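Local atomic coordinates of c-di-GMP synthase (Capnocytophaga granulosa, PDB entry 6WT9), a protein that makes the cyclic dinucleotide 3',3'-c-di-GMP from two molecules of GTP as the second-messenger signal of a CBASS antiphage defence system. Residues Tyr296-Glu301 against Ser306-Ser311. Residues are numbered along the deposited sequence; the frame is centred on the assembly and turned at random.
Sequences YEQLNE and SNKINS
Lys-308 reaches back from the short helix 306-310 across the last turns of helix 291-304 and meets Gln-298 and Glu-301, one helical turn apart. Its CG lies anti to the backbone N (chi1 167°), and after one turn about CB-CG (chi2 73°) the chain runs extended to NZ. Polar contact is slight: Lys-308 NZ gives a weak hydrogen bond of 3.4 Å to Gln-298 OE1. The stronger partner of that ammonium is Asn-277 OD1, which also accepts from Gln-298 NE2, so one oxygen ties lysine and amide together. The Gln-298 chain, folded over by its CB-CG torsion (chi2 76°), crosses the lysine at about a right angle, and Lys-308 CE lies 3.6 Å from Gln-298 OE1. Charge adds a looser term, because Glu-301 OE1 stands 4.4 Å from Lys-308 NZ, too far for a salt bridge but probably near enough for a weak attraction. The rest is van der Waals contact. Lys-308 CG sits 3.6 Å from Glu-301 O and 4.0 Å from Glu-301 CG, while Lys-308 CE comes within 4.1 Å of the carboxylate carbon, Glu-301 CD. The contact spans the break between helices 291-304 and 306-310, its centre about 22 Å from that of the chain. Both helices rest on helix 327-347, Leu-299 on Leu-337 and Val-340 and Ile-309 on Leu-333, while Gln-298 and Leu-299 also touch Ile-274 of helix 268-276.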
ATOM      1  N   TYR A 296      -6.650  18.394   2.068  1.00 14.04           N
ATOM      2  CA  TYR A 296      -7.429  19.220   1.151  1.00 16.73           C
ATOM      3  C   TYR A 296      -6.547  20.258   0.467  1.00 20.24           C
ATOM      4  O   TYR A 296      -6.626  20.450  -0.752  1.00 16.49           O
ATOM      5  CB  TYR A 296      -8.576  19.899   1.899  1.00 17.33           C
ATOM      6  CG  TYR A 296      -9.348  20.887   1.055  1.00 20.96           C
ATOM      7  CD1 TYR A 296     -10.328  20.454   0.171  1.00 26.56           C
ATOM      8  CD2 TYR A 296      -9.095  22.249   1.137  1.00 18.05           C
ATOM      9  CE1 TYR A 296     -11.034  21.349  -0.606  1.00 24.55           C
ATOM     10  CE2 TYR A 296      -9.797  23.153   0.365  1.00 23.74           C
ATOM     11  CZ  TYR A 296     -10.763  22.697  -0.504  1.00 27.91           C
ATOM     12  OH  TYR A 296     -11.464  23.590  -1.275  1.00 36.35           O
ATOM     13  N   GLU A 297      -5.699  20.940   1.241  1.00 22.53           N
ATOM     14  CA  GLU A 297      -4.833  21.965   0.663  1.00 21.72           C
ATOM     15  C   GLU A 297      -3.869  21.368  -0.352  1.00 17.25           C
ATOM     16  O   GLU A 297      -3.627  21.958  -1.412  1.00 18.55           O
ATOM     17  CB  GLU A 297      -4.057  22.688   1.763  1.00 25.42           C
ATOM     18  CG  GLU A 297      -3.230  23.854   1.248  1.00 43.46           C
ATOM     19  CD  GLU A 297      -2.025  24.151   2.115  1.00 55.89           C
ATOM     20  OE1 GLU A 297      -0.984  24.562   1.561  1.00 64.55           O
ATOM     21  OE2 GLU A 297      -2.115  23.968   3.347  1.00 60.28           O
ATOM     22  N   GLN A 298      -3.301  20.199  -0.045  1.00 12.80           N
ATOM     23  CA  GLN A 298      -2.388  19.552  -0.981  1.00 12.36           C
ATOM     24  C   GLN A 298      -3.107  19.152  -2.264  1.00 14.00           C
ATOM     25  O   GLN A 298      -2.629  19.431  -3.370  1.00 14.90           O
ATOM     26  CB  GLN A 298      -1.740  18.334  -0.323  1.00  7.90           C
ATOM     27  CG  GLN A 298      -1.029  17.397  -1.299  1.00 15.17           C
ATOM     28  CD  GLN A 298       0.311  17.935  -1.782  1.00 22.88           C
ATOM     29  OE1 GLN A 298       0.699  19.059  -1.463  1.00 21.67           O
ATOM     30  NE2 GLN A 298       1.030  17.123  -2.548  1.00 23.63           N
ATOM     31  N   LEU A 299      -4.260  18.493  -2.136  1.00 16.99           N
ATOM     32  CA  LEU A 299      -4.993  18.057  -3.322  1.00 16.82           C
ATOM     33  C   LEU A 299      -5.502  19.247  -4.125  1.00 15.70           C
ATOM     34  O   LEU A 299      -5.466  19.229  -5.361  1.00 14.19           O
ATOM     35  CB  LEU A 299      -6.150  17.143  -2.921  1.00 20.87           C
ATOM     36  CG  LEU A 299      -5.877  15.635  -2.883  1.00 27.63           C
ATOM     37  CD1 LEU A 299      -4.709  15.294  -1.969  1.00 24.87           C
ATOM     38  CD2 LEU A 299      -7.127  14.886  -2.451  1.00 29.74           C
ATOM     39  N   ASN A 300      -5.974  20.292  -3.444  1.00 13.02           N
ATOM     40  CA  ASN A 300      -6.429  21.482  -4.154  1.00 17.57           C
ATOM     41  C   ASN A 300      -5.273  22.164  -4.875  1.00 16.67           C
ATOM     42  O   ASN A 300      -5.431  22.648  -6.001  1.00 13.16           O
ATOM     43  CB  ASN A 300      -7.106  22.445  -3.178  1.00 21.23           C
ATOM     44  CG  ASN A 300      -7.922  23.510  -3.882  1.00 30.84           C
ATOM     45  OD1 ASN A 300      -8.286  23.361  -5.048  1.00 38.91           O
ATOM     46  ND2 ASN A 300      -8.219  24.591  -3.174  1.00 32.18           N
ATOM     47  N   GLU A 301      -4.096  22.198  -4.245  1.00 17.23           N
ATOM     48  CA  GLU A 301      -2.942  22.827  -4.877  1.00 26.94           C
ATOM     49  C   GLU A 301      -2.459  22.035  -6.086  1.00 27.90           C
ATOM     50  O   GLU A 301      -1.985  22.628  -7.061  1.00 29.22           O
ATOM     51  CB  GLU A 301      -1.811  22.990  -3.861  1.00 42.73           C
ATOM     52  CG  GLU A 301      -0.638  23.813  -4.367  1.00 56.51           C
ATOM     53  CD  GLU A 301       0.412  24.052  -3.299  1.00 65.96           C
ATOM     54  OE1 GLU A 301       0.253  23.528  -2.175  1.00 68.60           O
ATOM     55  OE2 GLU A 301       1.396  24.767  -3.583  1.00 69.86           O
ATOM     56  N   SER A 306      -0.540  24.056 -12.278  1.00 56.88           N
ATOM     57  CA  SER A 306      -0.149  23.033 -13.243  1.00 59.42           C
ATOM     58  C   SER A 306       1.287  22.574 -13.032  1.00 60.22           C
ATOM     59  O   SER A 306       1.607  21.413 -13.304  1.00 58.00           O
ATOM     60  CB  SER A 306      -0.330  23.555 -14.668  1.00 60.97           C
ATOM     61  OG  SER A 306       0.588  24.597 -14.948  1.00 62.29           O
ATOM     62  N   ASN A 307       2.167  23.461 -12.564  1.00 62.91           N
ATOM     63  CA  ASN A 307       3.544  23.052 -12.313  1.00 65.94           C
ATOM     64  C   ASN A 307       3.669  22.251 -11.025  1.00 61.11           C
ATOM     65  O   ASN A 307       4.572  21.414 -10.907  1.00 64.37           O
ATOM     66  CB  ASN A 307       4.461  24.272 -12.260  1.00 72.57           C
ATOM     67  CG  ASN A 307       5.924  23.905 -12.412  1.00 78.58           C
ATOM     68  OD1 ASN A 307       6.374  23.545 -13.500  1.00 78.88           O
ATOM     69  ND2 ASN A 307       6.677  24.001 -11.323  1.00 80.61           N
ATOM     70  N   LYS A 308       2.785  22.497 -10.057  1.00 51.25           N
ATOM     71  CA  LYS A 308       2.765  21.689  -8.842  1.00 42.34           C
ATOM     72  C   LYS A 308       2.476  20.227  -9.169  1.00 30.09           C
ATOM     73  O   LYS A 308       3.162  19.321  -8.681  1.00 35.16           O
ATOM     74  CB  LYS A 308       1.726  22.249  -7.868  1.00 45.04           C
ATOM     75  CG  LYS A 308       1.380  21.338  -6.705  1.00 45.42           C
ATOM     76  CD  LYS A 308       2.500  21.260  -5.681  1.00 44.35           C
ATOM     77  CE  LYS A 308       2.069  20.445  -4.468  1.00 40.67           C
ATOM     78  NZ  LYS A 308       3.122  20.400  -3.416  1.00 38.60           N
ATOM     79  N   ILE A 309       1.471  19.982 -10.010  1.00 22.23           N
ATOM     80  CA  ILE A 309       1.125  18.616 -10.384  1.00 24.06           C
ATOM     81  C   ILE A 309       2.110  18.035 -11.393  1.00 35.44           C
ATOM     82  O   ILE A 309       2.248  16.809 -11.480  1.00 37.85           O
ATOM     83  CB  ILE A 309      -0.317  18.565 -10.925  1.00 20.21           C
ATOM     84  CG1 ILE A 309      -0.836  17.129 -10.978  1.00 21.51           C
ATOM     85  CG2 ILE A 309      -0.409  19.204 -12.298  1.00 19.83           C
ATOM     86  CD1 ILE A 309      -2.224  17.018 -11.562  1.00 24.68           C
ATOM     87  N   ASN A 310       2.814  18.882 -12.148  1.00 37.50           N
ATOM     88  CA  ASN A 310       3.814  18.396 -13.090  1.00 41.83           C
ATOM     89  C   ASN A 310       5.113  17.991 -12.409  1.00 36.94           C
ATOM     90  O   ASN A 310       5.859  17.176 -12.963  1.00 35.26           O
ATOM     91  CB  ASN A 310       4.108  19.459 -14.152  1.00 52.58           C
ATOM     92  CG  ASN A 310       2.998  19.581 -15.177  1.00 62.42           C
ATOM     93  OD1 ASN A 310       2.233  18.641 -15.397  1.00 68.04           O
ATOM     94  ND2 ASN A 310       2.907  20.743 -15.812  1.00 69.76           N
ATOM     95  N   SER A 311       5.401  18.536 -11.229  1.00 36.41           N
ATOM     96  CA  SER A 311       6.635  18.227 -10.522  1.00 39.02           C
ATOM     97  C   SER A 311       6.486  17.093  -9.516  1.00 34.95           C
ATOM     98  O   SER A 311       7.489  16.684  -8.921  1.00 37.31           O
ATOM     99  CB  SER A 311       7.156  19.475  -9.799  1.00 38.65           C
ATOM    100  OG  SER A 311       6.249  19.895  -8.794  1.00 37.47           O
TER